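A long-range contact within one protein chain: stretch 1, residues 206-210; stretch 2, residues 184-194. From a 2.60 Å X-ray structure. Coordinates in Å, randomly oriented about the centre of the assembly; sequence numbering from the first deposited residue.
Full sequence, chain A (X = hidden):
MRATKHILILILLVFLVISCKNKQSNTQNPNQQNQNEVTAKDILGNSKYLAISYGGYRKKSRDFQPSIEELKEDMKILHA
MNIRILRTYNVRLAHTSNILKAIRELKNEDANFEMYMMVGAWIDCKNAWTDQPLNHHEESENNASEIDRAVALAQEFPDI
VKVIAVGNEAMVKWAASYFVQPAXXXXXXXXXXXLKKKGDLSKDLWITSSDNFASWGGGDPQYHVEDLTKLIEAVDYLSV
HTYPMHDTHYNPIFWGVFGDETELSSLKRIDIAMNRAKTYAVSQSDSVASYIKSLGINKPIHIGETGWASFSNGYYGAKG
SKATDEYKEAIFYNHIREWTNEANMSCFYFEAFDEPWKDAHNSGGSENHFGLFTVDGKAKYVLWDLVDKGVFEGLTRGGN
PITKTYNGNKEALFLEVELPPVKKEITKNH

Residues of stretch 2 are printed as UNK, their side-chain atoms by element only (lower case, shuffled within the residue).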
# COMPACT_ATOMS: atom_id res chain seq x y z
N TRP A 206 -6.07 -50.79 15.68
CA TRP A 206 -5.08 -49.85 16.16
C TRP A 206 -5.74 -48.53 16.54
O TRP A 206 -6.65 -48.07 15.86
CB TRP A 206 -3.96 -49.68 15.11
CG TRP A 206 -2.80 -50.61 15.32
CD1 TRP A 206 -2.79 -51.74 16.07
CD2 TRP A 206 -1.49 -50.51 14.75
NE1 TRP A 206 -1.56 -52.35 16.02
CE2 TRP A 206 -0.75 -51.62 15.20
CE3 TRP A 206 -0.87 -49.59 13.90
CZ2 TRP A 206 0.57 -51.83 14.85
CZ3 TRP A 206 0.45 -49.80 13.53
CH2 TRP A 206 1.16 -50.92 14.01
N ILE A 207 -5.25 -47.93 17.63
CA ILE A 207 -5.78 -46.67 18.13
C ILE A 207 -4.72 -45.61 18.01
O ILE A 207 -3.55 -45.86 18.30
CB ILE A 207 -6.22 -46.79 19.58
CG1 ILE A 207 -7.08 -48.04 19.79
CG2 ILE A 207 -6.98 -45.54 20.01
CD1 ILE A 207 -8.38 -48.08 18.99
N THR A 208 -5.12 -44.42 17.60
CA THR A 208 -4.19 -43.28 17.46
C THR A 208 -4.92 -41.99 17.72
O THR A 208 -6.10 -41.99 18.10
CB THR A 208 -3.54 -43.24 16.05
OG1 THR A 208 -2.46 -42.30 16.01
CG2 THR A 208 -4.57 -42.90 14.95
N SER A 209 -4.20 -40.88 17.55
CA SER A 209 -4.79 -39.56 17.41
C SER A 209 -4.10 -38.91 16.24
O SER A 209 -2.91 -39.09 16.06
CB SER A 209 -4.58 -38.72 18.66
OG SER A 209 -5.28 -37.49 18.58
N SER A 210 -4.84 -38.18 15.41
CA SER A 210 -4.23 -37.57 14.24
C SER A 210 -4.07 -36.09 14.54
O SER A 210 -5.03 -35.38 14.80
CB SER A 210 -5.06 -37.86 12.99
OG SER A 210 -4.22 -37.94 11.85
N UNK A 184 -7.59 -35.16 27.61
CA UNK A 184 -8.86 -35.60 27.01
C UNK A 184 -8.63 -36.63 25.85
O UNK A 184 -9.32 -37.63 25.79
c UNK A 184 -10.22 -34.30 25.37
c UNK A 184 -9.97 -34.49 26.83
c UNK A 184 -9.63 -33.16 27.51
N UNK A 185 -7.62 -36.46 25.02
CA UNK A 185 -7.32 -37.51 24.05
C UNK A 185 -6.90 -38.83 24.73
O UNK A 185 -7.38 -39.89 24.35
c UNK A 185 -6.23 -37.08 23.06
c UNK A 185 -6.58 -35.74 22.41
c UNK A 185 -7.96 -35.60 21.80
c UNK A 185 -6.00 -38.18 22.02
N UNK A 186 -6.04 -38.74 25.75
CA UNK A 186 -5.60 -39.87 26.55
C UNK A 186 -6.76 -40.64 27.15
O UNK A 186 -6.81 -41.87 27.09
c UNK A 186 -4.69 -39.39 27.68
c UNK A 186 -3.40 -39.72 29.81
c UNK A 186 -4.15 -40.43 28.69
c UNK A 186 -3.26 -41.45 28.01
N UNK A 187 -7.70 -39.91 27.72
CA UNK A 187 -8.91 -40.51 28.28
C UNK A 187 -9.60 -41.45 27.29
O UNK A 187 -9.90 -42.60 27.60
c UNK A 187 -12.19 -38.81 29.40
c UNK A 187 -11.11 -39.89 29.41
c UNK A 187 -9.87 -39.41 28.71
c UNK A 187 -13.50 -39.38 29.91
n UNK A 187 -14.57 -38.34 29.80
N UNK A 188 -9.86 -40.96 26.08
CA UNK A 188 -10.58 -41.74 25.09
C UNK A 188 -9.72 -42.80 24.42
O UNK A 188 -10.22 -43.87 24.08
c UNK A 188 -14.21 -39.37 25.80
n UNK A 188 -13.48 -38.26 25.49
c UNK A 188 -15.42 -39.48 26.45
c UNK A 188 -15.93 -40.74 26.64
c UNK A 188 -15.25 -41.89 26.17
c UNK A 188 -13.51 -40.49 25.32
c UNK A 188 -11.26 -40.82 24.06
c UNK A 188 -12.34 -38.66 24.83
c UNK A 188 -12.33 -40.00 24.69
c UNK A 188 -14.04 -41.77 25.52
N UNK A 189 -8.45 -42.53 24.21
CA UNK A 189 -7.58 -43.58 23.72
C UNK A 189 -7.63 -44.72 24.73
O UNK A 189 -7.73 -45.87 24.34
c UNK A 189 -6.12 -42.16 22.26
c UNK A 189 -6.15 -43.07 23.47
c UNK A 189 -5.16 -44.22 23.27
N UNK A 190 -7.50 -44.40 26.02
CA UNK A 190 -7.46 -45.43 27.06
C UNK A 190 -8.77 -46.20 27.10
O UNK A 190 -8.76 -47.40 27.30
c UNK A 190 -7.12 -44.84 28.44
n UNK A 190 -5.25 -43.81 29.61
o UNK A 190 -4.77 -45.27 27.98
c UNK A 190 -5.61 -44.65 28.65
N UNK A 191 -9.88 -45.49 26.93
CA UNK A 191 -11.19 -46.12 26.85
C UNK A 191 -11.23 -47.18 25.75
O UNK A 191 -11.71 -48.29 25.97
c UNK A 191 -15.68 -46.21 26.84
n UNK A 191 -14.53 -45.79 27.36
n UNK A 191 -15.55 -46.23 25.52
c UNK A 191 -12.24 -45.04 26.58
c UNK A 191 -13.62 -45.56 26.35
c UNK A 191 -14.28 -45.82 25.19
N UNK A 192 -10.72 -46.82 24.57
CA UNK A 192 -10.68 -47.72 23.42
C UNK A 192 -9.71 -48.89 23.61
O UNK A 192 -10.04 -50.02 23.24
c UNK A 192 -10.35 -46.95 22.14
c UNK A 192 -10.87 -45.23 20.39
c UNK A 192 -12.71 -46.62 21.24
c UNK A 192 -11.40 -45.96 21.61
N UNK A 193 -8.54 -48.64 24.19
CA UNK A 193 -7.60 -49.73 24.52
C UNK A 193 -8.18 -50.72 25.56
O UNK A 193 -7.90 -51.92 25.47
c UNK A 193 -6.27 -49.19 25.05
n UNK A 193 -4.13 -48.46 22.04
o UNK A 193 -5.44 -50.19 22.57
c UNK A 193 -5.43 -48.35 24.09
c UNK A 193 -5.01 -49.07 22.82
N UNK A 194 -8.98 -50.21 26.49
CA UNK A 194 -9.69 -51.02 27.49
C UNK A 194 -10.80 -51.89 26.86
O UNK A 194 -10.92 -53.06 27.21
c UNK A 194 -10.28 -50.16 28.60

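Position 184 has three side-chain carbons, the first carrying the other two. It lies out of reach of the strand. This is Val184.

Position 185 has four carbons, forked at the first, with one arm two carbons long. It points toward the strand and meets Ser209. It is Ile185, and its CG2 lies 3.6 Å from Ser209 OG.

Position 186 also has four carbons, but the fork is at the second. It makes no contact with stretch 1. This is Leu186.

Position 187 has four carbons in a row ending in nitrogen. It is exposed and far from the strand. This is Lys187.

Position 188 has one carbon followed by fused five- and six-membered rings holding eight carbons and one nitrogen. The ring system leads away from the strand. This is Trp188.

Position 189 has three carbons, the first carrying two. It sits beside Ile207 and also reaches the backbone of Thr208. This is Val189: Val189 CG1 is 4.0 Å from Ile207 CG2, and Val189 CG2 is 4.2 Å from Thr208 O.

Position 190 has two carbons, the second carrying one oxygen and one nitrogen. It points away from the strand and is exposed. This is Asn190.

Position 191 has one carbon, then a five-membered ring of three carbons and two nitrogens. It does not touch stretch 1. This is His191.

Position 192 has four carbons, forked at the second. It points toward the strand and packs on Ile207. This is Leu192; its CB is 3.9 Å from Ile207 CD1.

Position 193 has three carbons, the third carrying one oxygen and one nitrogen. Its CA-to-CB bond points sideways, but the end of the side chain comes nearer to Ile207. It is Gln193, whose NE2 lies 3.6 Å from Ile207 CB. That NE2 is hydrogen-bonded elsewhere in the structure.

Position 194 has a single side-chain carbon and no contact with the strand. This is Ala194.

The helix runs nearly antiparallel to the strand, at 166°, with a closest axis approach of 8.8 Å. Ile207 and Ser209 point toward the helix, as expected for alternate strand residues, while Thr208 points away. Ile207 is the centre of the contact, touching Val189, Leu192 and Gln193. The helix brings these three to one residue because its turn places 189, 192 and 193 on the same side. No hydrogen bond crosses the interface. Apolar packing around Ile207 is its main feature, and the contact buries 274 Å² in all.

Stretch 2 (184-194) VILKWVNHLQA
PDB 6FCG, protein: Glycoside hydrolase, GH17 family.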